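Local coordinates for protein aldehyde dehydrogenase (Anabaena variabilis, PDB 4H7N) that probably oxidises aldehydes to carboxylic acids with NAD+ as electron acceptor, at residues R39-W44 and G154-V159; L124-L129 and R452-Q457; I321-E326 and S357-T362. All coordinates share one frame; numbering follows the deposited sequence.

In the fold
Contacts 1 and 2 are neighbours, with centres about 12 Å apart, and both reach the mixed sheet in which strand 118-134 pairs with 156-161 (parallel) and 454-462 (antiparallel). They touch: Ala-156 N and Pro-128 O probably hydrogen bond. Contact 1 packs helix 27-46 on this sheet, and contact 2 brings the last strand of the chain back to it. Their segments alternate along the sequence, tying the first third of the chain to its C-terminal end. Contact 3 is nested inside the loop that contact 2 closes, yet lies beside the seven-stranded sheet, between helix 311-326 and the loop after strand 349-352, across the chain's centre, its centre about 45 and 47 Å from those of contacts 2 and 1.

Contact 1. Residues R39-W44 and G154-V159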
ATOM      1  N   ARG A  39       4.522  24.665  -1.973  1.00 36.72           N
ATOM      2  CA  ARG A  39       3.855  25.952  -1.820  1.00 39.60           C
ATOM      3  C   ARG A  39       2.757  26.132  -2.858  1.00 36.59           C
ATOM      4  O   ARG A  39       1.715  26.678  -2.560  1.00 36.84           O
ATOM      5  CB  ARG A  39       4.871  27.099  -1.878  1.00 45.60           C
ATOM      6  CG  ARG A  39       5.542  27.325  -0.525  1.00 53.28           C
ATOM      7  CD  ARG A  39       6.303  28.648  -0.422  1.00 61.72           C
ATOM      8  NE  ARG A  39       7.742  28.397  -0.470  1.00 68.41           N
ATOM      9  CZ  ARG A  39       8.506  28.427  -1.565  1.00 71.50           C
ATOM     10  NH1 ARG A  39       8.019  28.765  -2.768  1.00 73.16           N
ATOM     11  NH2 ARG A  39       9.792  28.133  -1.442  1.00 71.12           N
ATOM     12  N   ALA A  40       2.990  25.671  -4.075  1.00 33.98           N
ATOM     13  CA  ALA A  40       1.998  25.814  -5.130  1.00 32.92           C
ATOM     14  C   ALA A  40       0.874  24.769  -5.045  1.00 31.28           C
ATOM     15  O   ALA A  40      -0.194  24.949  -5.651  1.00 29.57           O
ATOM     16  CB  ALA A  40       2.680  25.724  -6.491  1.00 34.80           C
ATOM     17  N   GLN A  41       1.127  23.667  -4.317  1.00 30.59           N
ATOM     18  CA  GLN A  41       0.195  22.562  -4.238  1.00 28.57           C
ATOM     19  C   GLN A  41      -1.143  22.893  -3.576  1.00 28.57           C
ATOM     20  O   GLN A  41      -2.154  22.347  -3.963  1.00 27.67           O
ATOM     21  CB  GLN A  41       0.862  21.377  -3.513  1.00 27.73           C
ATOM     22  CG  GLN A  41       0.051  20.093  -3.522  1.00 26.35           C
ATOM     23  CD  GLN A  41      -0.909  20.010  -2.383  1.00 27.73           C
ATOM     24  OE1 GLN A  41      -0.663  20.571  -1.341  1.00 27.95           O
ATOM     25  NE2 GLN A  41      -2.026  19.297  -2.578  1.00 29.03           N
ATOM     26  N   SER A  42      -1.153  23.784  -2.600  1.00 32.55           N
ATOM     27  CA  SER A  42      -2.404  24.183  -1.950  1.00 35.45           C
ATOM     28  C   SER A  42      -3.405  24.756  -2.920  1.00 35.96           C
ATOM     29  O   SER A  42      -4.550  24.341  -2.929  1.00 33.13           O
ATOM     30  CB  SER A  42      -2.133  25.196  -0.858  1.00 39.77           C
ATOM     31  OG  SER A  42      -1.184  24.648   0.066  1.00 42.95           O
ATOM     32  N   ARG A  43      -2.972  25.705  -3.739  1.00 35.30           N
ATOM     33  CA  ARG A  43      -3.846  26.285  -4.741  1.00 36.74           C
ATOM     34  C   ARG A  43      -4.295  25.236  -5.759  1.00 33.74           C
ATOM     35  O   ARG A  43      -5.453  25.201  -6.123  1.00 32.30           O
ATOM     36  CB  ARG A  43      -3.124  27.407  -5.491  1.00 40.61           C
ATOM     37  CG  ARG A  43      -4.024  28.136  -6.454  1.00 45.01           C
ATOM     38  CD  ARG A  43      -3.265  29.042  -7.420  1.00 49.92           C
ATOM     39  NE  ARG A  43      -4.262  29.452  -8.386  1.00 56.88           N
ATOM     40  CZ  ARG A  43      -5.145  30.426  -8.191  1.00 60.62           C
ATOM     41  NH1 ARG A  43      -5.104  31.168  -7.096  1.00 63.42           N
ATOM     42  NH2 ARG A  43      -6.054  30.683  -9.119  1.00 61.95           N
ATOM     43  N   TRP A  44      -3.371  24.381  -6.210  1.00 31.34           N
ATOM     44  CA  TRP A  44      -3.730  23.245  -7.093  1.00 29.83           C
ATOM     45  C   TRP A  44      -4.839  22.316  -6.494  1.00 29.56           C
ATOM     46  O   TRP A  44      -5.828  21.977  -7.164  1.00 27.17           O
ATOM     47  CB  TRP A  44      -2.461  22.491  -7.482  1.00 28.06           C
ATOM     48  CG  TRP A  44      -2.582  21.378  -8.357  1.00 25.71           C
ATOM     49  CD1 TRP A  44      -2.286  20.082  -8.039  1.00 24.80           C
ATOM     50  CD2 TRP A  44      -2.977  21.375  -9.733  1.00 26.40           C
ATOM     51  NE1 TRP A  44      -2.478  19.281  -9.127  1.00 25.97           N
ATOM     52  CE2 TRP A  44      -2.879  20.041 -10.186  1.00 25.43           C
ATOM     53  CE3 TRP A  44      -3.378  22.365 -10.633  1.00 26.98           C
ATOM     54  CZ2 TRP A  44      -3.238  19.659 -11.451  1.00 25.42           C
ATOM     55  CZ3 TRP A  44      -3.683  21.984 -11.925  1.00 27.65           C
ATOM     56  CH2 TRP A  44      -3.636  20.633 -12.307  1.00 26.18           C
ATOM     57  N   GLY A 154      -4.857  16.010  -7.170  1.00 24.55           N
ATOM     58  CA  GLY A 154      -4.511  17.195  -6.433  1.00 25.86           C
ATOM     59  C   GLY A 154      -3.100  17.224  -5.855  1.00 24.89           C
ATOM     60  O   GLY A 154      -2.785  18.119  -5.128  1.00 25.35           O
ATOM     61  N   CYS A 155      -2.249  16.295  -6.258  1.00 24.52           N
ATOM     62  CA  CYS A 155      -0.853  16.268  -5.858  1.00 23.49           C
ATOM     63  C   CYS A 155      -0.015  17.156  -6.756  1.00 23.99           C
ATOM     64  O   CYS A 155      -0.287  17.282  -7.919  1.00 25.08           O
ATOM     65  CB  CYS A 155      -0.296  14.857  -6.045  1.00 23.67           C
ATOM     66  SG  CYS A 155      -1.218  13.484  -5.265  1.00 23.96           S
ATOM     67  N   ALA A 156       1.067  17.700  -6.217  1.00 24.38           N
ATOM     68  CA  ALA A 156       2.199  18.107  -7.033  1.00 23.57           C
ATOM     69  C   ALA A 156       3.131  16.912  -7.257  1.00 23.89           C
ATOM     70  O   ALA A 156       3.165  15.936  -6.454  1.00 22.70           O
ATOM     71  CB  ALA A 156       2.950  19.251  -6.370  1.00 25.10           C
ATOM     72  N   VAL A 157       3.822  16.923  -8.403  1.00 23.12           N
ATOM     73  CA  VAL A 157       4.589  15.774  -8.800  1.00 22.18           C
ATOM     74  C   VAL A 157       5.956  16.237  -9.297  1.00 22.94           C
ATOM     75  O   VAL A 157       6.029  17.164 -10.140  1.00 22.97           O
ATOM     76  CB  VAL A 157       3.896  14.993  -9.925  1.00 22.76           C
ATOM     77  CG1 VAL A 157       4.695  13.748 -10.260  1.00 23.66           C
ATOM     78  CG2 VAL A 157       2.455  14.640  -9.580  1.00 23.08           C
ATOM     79  N   VAL A 158       7.015  15.640  -8.753  1.00 22.54           N
ATOM     80  CA  VAL A 158       8.393  15.803  -9.284  1.00 22.82           C
ATOM     81  C   VAL A 158       8.786  14.561 -10.072  1.00 21.18           C
ATOM     82  O   VAL A 158       8.780  13.461  -9.547  1.00 21.02           O
ATOM     83  CB  VAL A 158       9.428  16.024  -8.167  1.00 24.77           C
ATOM     84  CG1 VAL A 158      10.789  16.296  -8.766  1.00 25.54           C
ATOM     85  CG2 VAL A 158       9.067  17.238  -7.374  1.00 28.34           C
ATOM     86  N   VAL A 159       9.069  14.724 -11.343  1.00 20.83           N
ATOM     87  CA  VAL A 159       9.364  13.644 -12.208  1.00 22.07           C
ATOM     88  C   VAL A 159      10.846  13.661 -12.583  1.00 21.73           C
ATOM     89  O   VAL A 159      11.335  14.668 -13.082  1.00 22.40           O
ATOM     90  CB  VAL A 159       8.533  13.757 -13.537  1.00 23.07           C
ATOM     91  CG1 VAL A 159       8.847  12.615 -14.513  1.00 22.81           C
ATOM     92  CG2 VAL A 159       7.069  13.811 -13.222  1.00 23.33           C
TER
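Gln-41 and Trp-44, one helical turn apart, both reach the backbone where Gly-154 leads into strand 156-161. The amide of Gln-41 makes the polar link: NE2 donates to Gly-154 O over 2.9 Å in a nearly straight bond (170° at the hydrogen), with the acceptor practically in the plane of the amide. CG lies anti to the backbone N (chi1 -173°) and reaches Ala-156 N at 3.7 Å, while CB of Gln-41 meets CB of Ala-156 at 4.1 Å. The indole of Trp-44 presents its five-membered ring to the same turn, CD1 standing 3.5 Å from Gly-154 O and NE1 3.2 Å from Cys-155 O. Gly-154 closes helix 147-153 in a Schellman motif, its positive phi (103°) turning the chain out of the helix and into strand 156-161, part of what is the NAD-binding domain in this family. A side chain at this position would run into the carbonyl oxygen of the residue before. Further out, Gln-41 NE2 also hydrogen bonds Gln-45 OE1, and Trp-44 NE1 has a weak bond to Leu-151 O, in that helix. Beyond these, Ala-156 is held by backbone bonds to Pro-128 and Val-130 of strand 118-134.

Contact 2. Residues L124-L129 and R452-Q457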
ATOM      1  N   LEU A 124     -11.361  12.963   0.642  1.00 35.56           N
ATOM      2  CA  LEU A 124     -10.096  12.464   0.152  1.00 34.64           C
ATOM      3  C   LEU A 124      -9.059  13.602   0.092  1.00 34.69           C
ATOM      4  O   LEU A 124      -9.338  14.643  -0.453  1.00 35.06           O
ATOM      5  CB  LEU A 124     -10.327  11.876  -1.215  1.00 37.43           C
ATOM      6  CG  LEU A 124     -11.309  10.706  -1.159  1.00 42.60           C
ATOM      7  CD1 LEU A 124     -12.307  10.815  -2.310  1.00 47.47           C
ATOM      8  CD2 LEU A 124     -10.596   9.379  -1.147  1.00 41.82           C
ATOM      9  N   VAL A 125      -7.879  13.383   0.651  1.00 31.01           N
ATOM     10  CA  VAL A 125      -6.859  14.416   0.780  1.00 31.79           C
ATOM     11  C   VAL A 125      -5.591  13.924   0.040  1.00 29.58           C
ATOM     12  O   VAL A 125      -4.988  12.917   0.447  1.00 30.17           O
ATOM     13  CB  VAL A 125      -6.510  14.623   2.274  1.00 32.65           C
ATOM     14  CG1 VAL A 125      -5.540  15.765   2.468  1.00 37.04           C
ATOM     15  CG2 VAL A 125      -7.780  14.914   3.059  1.00 37.27           C
ATOM     16  N   PRO A 126      -5.174  14.623  -1.026  1.00 28.85           N
ATOM     17  CA  PRO A 126      -3.982  14.130  -1.744  1.00 25.98           C
ATOM     18  C   PRO A 126      -2.699  14.185  -0.927  1.00 24.63           C
ATOM     19  O   PRO A 126      -2.525  15.074  -0.124  1.00 26.01           O
ATOM     20  CB  PRO A 126      -3.866  15.087  -2.926  1.00 28.91           C
ATOM     21  CG  PRO A 126      -4.581  16.350  -2.515  1.00 29.42           C
ATOM     22  CD  PRO A 126      -5.659  15.908  -1.556  1.00 29.48           C
ATOM     23  N   TYR A 127      -1.758  13.277  -1.195  1.00 25.16           N
ATOM     24  CA  TYR A 127      -0.377  13.459  -0.732  1.00 24.23           C
ATOM     25  C   TYR A 127       0.120  14.755  -1.371  1.00 24.36           C
ATOM     26  O   TYR A 127      -0.022  14.914  -2.578  1.00 26.65           O
ATOM     27  CB  TYR A 127       0.486  12.307  -1.165  1.00 24.46           C
ATOM     28  CG  TYR A 127       0.180  11.025  -0.427  1.00 25.92           C
ATOM     29  CD1 TYR A 127      -0.802  10.178  -0.867  1.00 27.23           C
ATOM     30  CD2 TYR A 127       0.860  10.673   0.727  1.00 29.02           C
ATOM     31  CE1 TYR A 127      -1.117   8.998  -0.175  1.00 27.96           C
ATOM     32  CE2 TYR A 127       0.553   9.500   1.434  1.00 30.00           C
ATOM     33  CZ  TYR A 127      -0.437   8.683   0.966  1.00 28.44           C
ATOM     34  OH  TYR A 127      -0.748   7.554   1.618  1.00 32.62           O
ATOM     35  N   PRO A 128       0.724  15.661  -0.600  1.00 24.27           N
ATOM     36  CA  PRO A 128       1.082  16.933  -1.268  1.00 24.95           C
ATOM     37  C   PRO A 128       2.149  16.813  -2.379  1.00 25.63           C
ATOM     38  O   PRO A 128       2.042  17.509  -3.396  1.00 26.56           O
ATOM     39  CB  PRO A 128       1.589  17.786  -0.128  1.00 26.13           C
ATOM     40  CG  PRO A 128       0.838  17.275   1.079  1.00 26.12           C
ATOM     41  CD  PRO A 128       0.767  15.786   0.870  1.00 24.66           C
ATOM     42  N   LEU A 129       3.147  15.982  -2.175  1.00 22.98           N
ATOM     43  CA  LEU A 129       4.266  15.856  -3.124  1.00 23.99           C
ATOM     44  C   LEU A 129       4.663  14.411  -3.422  1.00 23.91           C
ATOM     45  O   LEU A 129       5.051  13.635  -2.533  1.00 23.41           O
ATOM     46  CB  LEU A 129       5.462  16.628  -2.623  1.00 25.17           C
ATOM     47  CG  LEU A 129       6.630  16.727  -3.630  1.00 25.71           C
ATOM     48  CD1 LEU A 129       6.191  17.473  -4.901  1.00 26.78           C
ATOM     49  CD2 LEU A 129       7.828  17.413  -3.031  1.00 27.15           C
ATOM     50  N   ARG A 452      -4.680   5.486  -4.859  1.00 28.90           N
ATOM     51  CA  ARG A 452      -3.458   5.388  -4.112  1.00 28.16           C
ATOM     52  C   ARG A 452      -2.834   6.732  -3.706  1.00 26.45           C
ATOM     53  O   ARG A 452      -2.035   6.776  -2.748  1.00 24.64           O
ATOM     54  CB  ARG A 452      -2.491   4.448  -4.812  1.00 32.47           C
ATOM     55  CG  ARG A 452      -1.846   4.987  -6.012  1.00 31.87           C
ATOM     56  CD  ARG A 452      -1.226   3.851  -6.877  1.00 31.63           C
ATOM     57  NE  ARG A 452      -1.300   4.388  -8.224  1.00 29.59           N
ATOM     58  CZ  ARG A 452      -0.316   4.498  -9.119  1.00 33.47           C
ATOM     59  NH1 ARG A 452       0.907   4.071  -8.879  1.00 31.24           N
ATOM     60  NH2 ARG A 452      -0.594   5.016 -10.308  1.00 34.05           N
ATOM     61  N   PHE A 453      -3.152   7.810  -4.432  1.00 23.95           N
ATOM     62  CA  PHE A 453      -2.548   9.129  -4.181  1.00 23.39           C
ATOM     63  C   PHE A 453      -3.339  10.006  -3.193  1.00 23.99           C
ATOM     64  O   PHE A 453      -3.009  11.165  -3.023  1.00 25.70           O
ATOM     65  CB  PHE A 453      -2.388   9.894  -5.508  1.00 23.30           C
ATOM     66  CG  PHE A 453      -1.430   9.230  -6.454  1.00 22.16           C
ATOM     67  CD1 PHE A 453      -0.152   8.952  -6.056  1.00 21.66           C
ATOM     68  CD2 PHE A 453      -1.860   8.764  -7.662  1.00 21.97           C
ATOM     69  CE1 PHE A 453       0.758   8.310  -6.914  1.00 22.59           C
ATOM     70  CE2 PHE A 453      -1.005   8.070  -8.496  1.00 20.84           C
ATOM     71  CZ  PHE A 453       0.302   7.860  -8.136  1.00 22.52           C
ATOM     72  N   LEU A 454      -4.368   9.431  -2.588  1.00 25.38           N
ATOM     73  CA  LEU A 454      -5.324  10.118  -1.701  1.00 27.44           C
ATOM     74  C   LEU A 454      -5.393   9.421  -0.382  1.00 29.74           C
ATOM     75  O   LEU A 454      -5.306   8.170  -0.332  1.00 29.36           O
ATOM     76  CB  LEU A 454      -6.726  10.077  -2.331  1.00 30.45           C
ATOM     77  CG  LEU A 454      -6.796  10.883  -3.655  1.00 30.97           C
ATOM     78  CD1 LEU A 454      -7.984  10.371  -4.428  1.00 35.96           C
ATOM     79  CD2 LEU A 454      -6.955  12.369  -3.373  1.00 32.19           C
ATOM     80  N   ARG A 455      -5.459  10.192   0.695  1.00 28.20           N
ATOM     81  CA  ARG A 455      -5.752   9.610   1.979  1.00 29.52           C
ATOM     82  C   ARG A 455      -7.244   9.827   2.213  1.00 28.29           C
ATOM     83  O   ARG A 455      -7.764  10.907   1.993  1.00 28.44           O
ATOM     84  CB  ARG A 455      -4.980  10.289   3.085  1.00 30.63           C
ATOM     85  CG  ARG A 455      -3.516   9.962   3.098  1.00 35.83           C
ATOM     86  CD  ARG A 455      -2.970  10.472   4.424  1.00 42.64           C
ATOM     87  NE  ARG A 455      -1.547  10.175   4.665  1.00 45.95           N
ATOM     88  CZ  ARG A 455      -0.534  10.957   4.313  1.00 46.82           C
ATOM     89  NH1 ARG A 455       0.707  10.585   4.635  1.00 50.42           N
ATOM     90  NH2 ARG A 455      -0.746  12.084   3.635  1.00 47.94           N
ATOM     91  N   LYS A 456      -7.907   8.774   2.637  1.00 28.03           N
ATOM     92  CA  LYS A 456      -9.303   8.825   3.014  1.00 30.89           C
ATOM     93  C   LYS A 456      -9.426   9.367   4.416  1.00 29.80           C
ATOM     94  O   LYS A 456      -8.644   9.016   5.304  1.00 29.45           O
ATOM     95  CB  LYS A 456      -9.900   7.410   2.923  1.00 34.93           C
ATOM     96  CG  LYS A 456     -10.025   6.886   1.502  1.00 38.63           C
ATOM     97  CD  LYS A 456     -10.406   5.403   1.501  1.00 44.40           C
ATOM     98  CE  LYS A 456      -9.830   4.633   0.306  1.00 47.45           C
ATOM     99  NZ  LYS A 456     -10.040   3.164   0.557  1.00 51.83           N
ATOM    100  N   GLN A 457     -10.383  10.255   4.600  1.00 32.24           N
ATOM    101  CA  GLN A 457     -10.714  10.848   5.899  1.00 32.42           C
ATOM    102  C   GLN A 457     -12.160  10.579   6.191  1.00 34.27           C
ATOM    103  O   GLN A 457     -13.017  10.817   5.336  1.00 35.21           O
ATOM    104  CB  GLN A 457     -10.593  12.365   5.825  1.00 35.24           C
ATOM    105  CG  GLN A 457      -9.261  12.919   6.088  1.00 37.21           C
ATOM    106  CD  GLN A 457      -9.298  14.437   6.284  1.00 39.10           C
ATOM    107  OE1 GLN A 457      -9.927  15.162   5.522  1.00 40.73           O
ATOM    108  NE2 GLN A 457      -8.595  14.902   7.280  1.00 37.76           N
TER
HETATM  109  O   HOH W   1      -2.642  13.128   2.599  1.00 33.92           O
HETATM  110  O   HOH W   2      -2.220   5.357  -0.609  1.00 41.41           O
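Val-125 and Arg-455 form a hydrogen-bonded antiparallel pair in which each backbone N-H meets the other residue's carbonyl: Val-125 N to Arg-455 O and Arg-455 N to Val-125 O are both 2.8 Å. Val-125 O also accepts a hydrogen bond from a water. Phe-453 O takes the third bond, from Tyr-127 N at 3.1 Å, and the CA-H of Pro-126 leans on the same oxygen. Pro-126 has no N-H to give, and beside it CD2 of Leu-454 lies 3.7 Å from Pro-126 N, on the face that also carries Leu-124 and Lys-456.

The phenol of Tyr-127 crosses the side chain of Arg-455 at about a right angle. CE2 sits over the centre of the guanidinium, 3.4 Å from Arg-455 CZ, with the two planes inclined by 39°. A second water donates to Arg-452 O at 2.6 Å and is only weakly linked to Tyr-127 OH. An alanine at Tyr-127 would keep the backbone bond but would probably leave this guanidinium face without its ring and Arg-455 freer to turn.

Other polar groups are satisfied across the subunit interface: Lys-456 NZ pairs with Glu-431 of the second subunit, Lys-456 N bonds to Asn-433 OD1 and Gln-457 NE2 to Ala-413 O of that subunit, and Arg-455 makes a cation-pi contact with its Phe-435. This fits the family's use of these strands in oligomerisation. The side chain of Arg-452, salt-bridged to Asp-146, is about 7 Å from that of Glu-232, the predicted active-site residue. Helix 147-153 packs on Phe-453 and Leu-454, helix 27-46 on Pro-126, and Phe-205 of strand 205-209 meets the Tyr-127 ring edge to face.

Contact 3. Residues I321-E326 and S357-T362; sequences ILDAVE and SMKVMT
Ala-324 and Met-358 bring the two backbones closest, their CA atoms 5.6 Å apart, where the last turns of helix 311-326 lie against the loop joining strands 349-352 and 369-375. The pair thus joins a helix to a connection within the seven-stranded sheet, which in this family belongs to the catalytic domain. The loop folds tightly on itself, with backbone bonds from Met-361 N to Met-358 O and from Thr-362 N to Lys-359 O. Asp-323 ties it to the helix. Its CG is anti to the backbone N (chi1 167°), and OD2 accepts a hydrogen bond from Lys-359 N at 2.9 Å on the syn side, 33° out of the carboxylate plane. A water donates to Asp-323 OD2 at 2.7 Å and accepts from Val-360 N at 2.8 Å, so one oxygen serves two successive amides, the second through the water. The other oxygen, OD1, forms a salt bridge with Lys-327. The side chains of Lys-359 and Asp-323 cross at about a right angle, CG of Lys-359 lying 3.6 Å from Asp-323 OD2. Ala-324 CB touches both Val-360 CG1 and the selenium of Met-358, a selenomethionine. Extended beyond CG, that side chain ends with CE 3.6 Å from Ala-324 O.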
ATOM      1  N   ILE A 321      22.935 -14.289 -24.585  1.00 32.21           N
ATOM      2  CA  ILE A 321      23.084 -15.080 -25.807  1.00 33.64           C
ATOM      3  C   ILE A 321      24.321 -15.982 -25.692  1.00 33.54           C
ATOM      4  O   ILE A 321      24.251 -17.193 -25.919  1.00 32.79           O
ATOM      5  CB  ILE A 321      23.197 -14.180 -27.076  1.00 35.29           C
ATOM      6  CG1 ILE A 321      21.936 -13.405 -27.311  1.00 35.87           C
ATOM      7  CG2 ILE A 321      23.459 -15.008 -28.327  1.00 38.56           C
ATOM      8  CD1 ILE A 321      22.087 -12.331 -28.353  1.00 36.81           C
ATOM      9  N   LEU A 322      25.446 -15.412 -25.293  1.00 36.81           N
ATOM     10  CA  LEU A 322      26.656 -16.239 -25.075  1.00 37.70           C
ATOM     11  C   LEU A 322      26.513 -17.319 -24.008  1.00 37.81           C
ATOM     12  O   LEU A 322      26.909 -18.479 -24.225  1.00 37.71           O
ATOM     13  CB  LEU A 322      27.854 -15.361 -24.732  1.00 40.70           C
ATOM     14  CG  LEU A 322      28.325 -14.434 -25.856  1.00 44.24           C
ATOM     15  CD1 LEU A 322      29.390 -13.484 -25.314  1.00 48.21           C
ATOM     16  CD2 LEU A 322      28.867 -15.170 -27.073  1.00 44.57           C
ATOM     17  N   ASP A 323      25.945 -16.966 -22.858  1.00 36.16           N
ATOM     18  CA  ASP A 323      25.709 -17.978 -21.789  1.00 36.51           C
ATOM     19  C   ASP A 323      24.838 -19.120 -22.354  1.00 36.00           C
ATOM     20  O   ASP A 323      25.105 -20.305 -22.118  1.00 35.19           O
ATOM     21  CB  ASP A 323      25.033 -17.311 -20.579  1.00 35.56           C
ATOM     22  CG  ASP A 323      24.486 -18.316 -19.578  1.00 37.63           C
ATOM     23  OD1 ASP A 323      25.277 -18.866 -18.775  1.00 38.25           O
ATOM     24  OD2 ASP A 323      23.259 -18.557 -19.563  1.00 34.96           O
ATOM     25  N   ALA A 324      23.786 -18.751 -23.102  1.00 34.62           N
ATOM     26  CA  ALA A 324      22.887 -19.736 -23.724  1.00 34.32           C
ATOM     27  C   ALA A 324      23.614 -20.688 -24.678  1.00 36.10           C
ATOM     28  O   ALA A 324      23.477 -21.919 -24.579  1.00 36.20           O
ATOM     29  CB  ALA A 324      21.738 -19.044 -24.454  1.00 34.84           C
ATOM     30  N   VAL A 325      24.390 -20.107 -25.585  1.00 35.95           N
ATOM     31  CA  VAL A 325      25.163 -20.882 -26.540  1.00 37.57           C
ATOM     32  C   VAL A 325      26.182 -21.785 -25.830  1.00 39.66           C
ATOM     33  O   VAL A 325      26.236 -22.984 -26.095  1.00 40.79           O
ATOM     34  CB  VAL A 325      25.810 -19.982 -27.615  1.00 37.54           C
ATOM     35  CG1 VAL A 325      26.862 -20.757 -28.423  1.00 40.34           C
ATOM     36  CG2 VAL A 325      24.729 -19.425 -28.551  1.00 36.78           C
ATOM     37  N   GLU A 326      26.944 -21.239 -24.890  1.00 40.98           N
ATOM     38  CA  GLU A 326      27.820 -22.075 -24.078  1.00 44.35           C
ATOM     39  C   GLU A 326      27.083 -23.288 -23.480  1.00 42.51           C
ATOM     40  O   GLU A 326      27.667 -24.332 -23.324  1.00 43.20           O
ATOM     41  CB  GLU A 326      28.478 -21.232 -22.970  1.00 48.27           C
ATOM     42  CG  GLU A 326      29.120 -22.011 -21.816  1.00 55.48           C
ATOM     43  CD  GLU A 326      30.420 -22.694 -22.196  1.00 64.80           C
ATOM     44  OE1 GLU A 326      30.796 -22.644 -23.397  1.00 70.93           O
ATOM     45  OE2 GLU A 326      31.076 -23.289 -21.295  1.00 71.76           O
ATOM     46  N   SER A 357      18.705 -23.676 -16.752  1.00 35.67           N
ATOM     47  CA  SER A 357      20.081 -23.415 -16.276  1.00 37.02           C
ATOM     48  C   SER A 357      20.646 -22.133 -16.906  1.00 36.85           C
ATOM     49  O   SER A 357      21.666 -21.629 -16.462  1.00 36.26           O
ATOM     50  CB  SER A 357      21.031 -24.570 -16.597  1.00 38.64           C
ATOM     51  OG  SER A 357      21.339 -24.597 -17.984  1.00 37.96           O
HETATM   52  N   MSE A 358      19.986 -21.597 -17.931  1.00 34.06           N
HETATM   53  CA  MSE A 358      20.527 -20.450 -18.674  1.00 33.49           C
HETATM   54  C   MSE A 358      19.951 -19.118 -18.194  1.00 33.58           C
HETATM   55  O   MSE A 358      18.749 -19.002 -17.845  1.00 34.63           O
HETATM   56  CB  MSE A 358      20.208 -20.596 -20.188  1.00 33.76           C
HETATM   57  CG  MSE A 358      20.658 -21.888 -20.812  1.00 33.99           C
HETATM   58 SE   MSE A 358      19.784 -22.116 -22.577  1.00 36.35          SE
HETATM   59  CE  MSE A 358      20.786 -23.728 -23.043  1.00 36.58           C
ATOM     60  N   LYS A 359      20.776 -18.073 -18.241  1.00 34.43           N
ATOM     61  CA  LYS A 359      20.347 -16.739 -17.856  1.00 34.66           C
ATOM     62  C   LYS A 359      19.188 -16.243 -18.651  1.00 33.29           C
ATOM     63  O   LYS A 359      18.310 -15.554 -18.130  1.00 29.81           O
ATOM     64  CB  LYS A 359      21.468 -15.748 -18.086  1.00 38.49           C
ATOM     65  CG  LYS A 359      22.637 -15.913 -17.135  1.00 41.40           C
ATOM     66  CD  LYS A 359      23.736 -14.977 -17.610  1.00 43.07           C
ATOM     67  CE  LYS A 359      25.080 -15.298 -17.006  1.00 46.38           C
ATOM     68  NZ  LYS A 359      25.274 -14.435 -15.821  1.00 48.90           N
ATOM     69  N   VAL A 360      19.197 -16.557 -19.940  1.00 34.15           N
ATOM     70  CA  VAL A 360      18.145 -16.063 -20.826  1.00 33.04           C
ATOM     71  C   VAL A 360      16.741 -16.572 -20.429  1.00 31.41           C
ATOM     72  O   VAL A 360      15.736 -16.021 -20.849  1.00 31.14           O
ATOM     73  CB  VAL A 360      18.499 -16.403 -22.300  1.00 33.41           C
ATOM     74  CG1 VAL A 360      18.159 -17.847 -22.625  1.00 33.26           C
ATOM     75  CG2 VAL A 360      17.811 -15.445 -23.251  1.00 33.88           C
HETATM   76  N   MSE A 361      16.682 -17.650 -19.659  1.00 31.06           N
HETATM   77  CA  MSE A 361      15.423 -18.185 -19.147  1.00 32.32           C
HETATM   78  C   MSE A 361      15.108 -17.818 -17.710  1.00 33.70           C
HETATM   79  O   MSE A 361      14.030 -18.162 -17.200  1.00 31.63           O
HETATM   80  CB  MSE A 361      15.428 -19.695 -19.431  1.00 35.47           C
HETATM   81  CG  MSE A 361      15.185 -19.790 -20.943  1.00 39.64           C
HETATM   82 SE   MSE A 361      14.333 -21.475 -21.390  0.85 48.86          SE
HETATM   83  CE  MSE A 361      12.517 -20.725 -21.308  1.00 39.62           C
ATOM     84  N   THR A 362      16.013 -17.118 -17.034  1.00 33.99           N
ATOM     85  CA  THR A 362      15.798 -16.824 -15.639  1.00 35.80           C
ATOM     86  C   THR A 362      15.952 -15.333 -15.306  1.00 35.73           C
ATOM     87  O   THR A 362      15.099 -14.808 -14.633  1.00 38.97           O
ATOM     88  CB  THR A 362      16.732 -17.624 -14.744  1.00 36.90           C
ATOM     89  OG1 THR A 362      18.074 -17.294 -15.068  1.00 34.28           O
ATOM     90  CG2 THR A 362      16.493 -19.113 -14.919  1.00 38.62           C
TER
HETATM   91  O   HOH W   3      21.453 -17.614 -21.274  1.00 33.73           O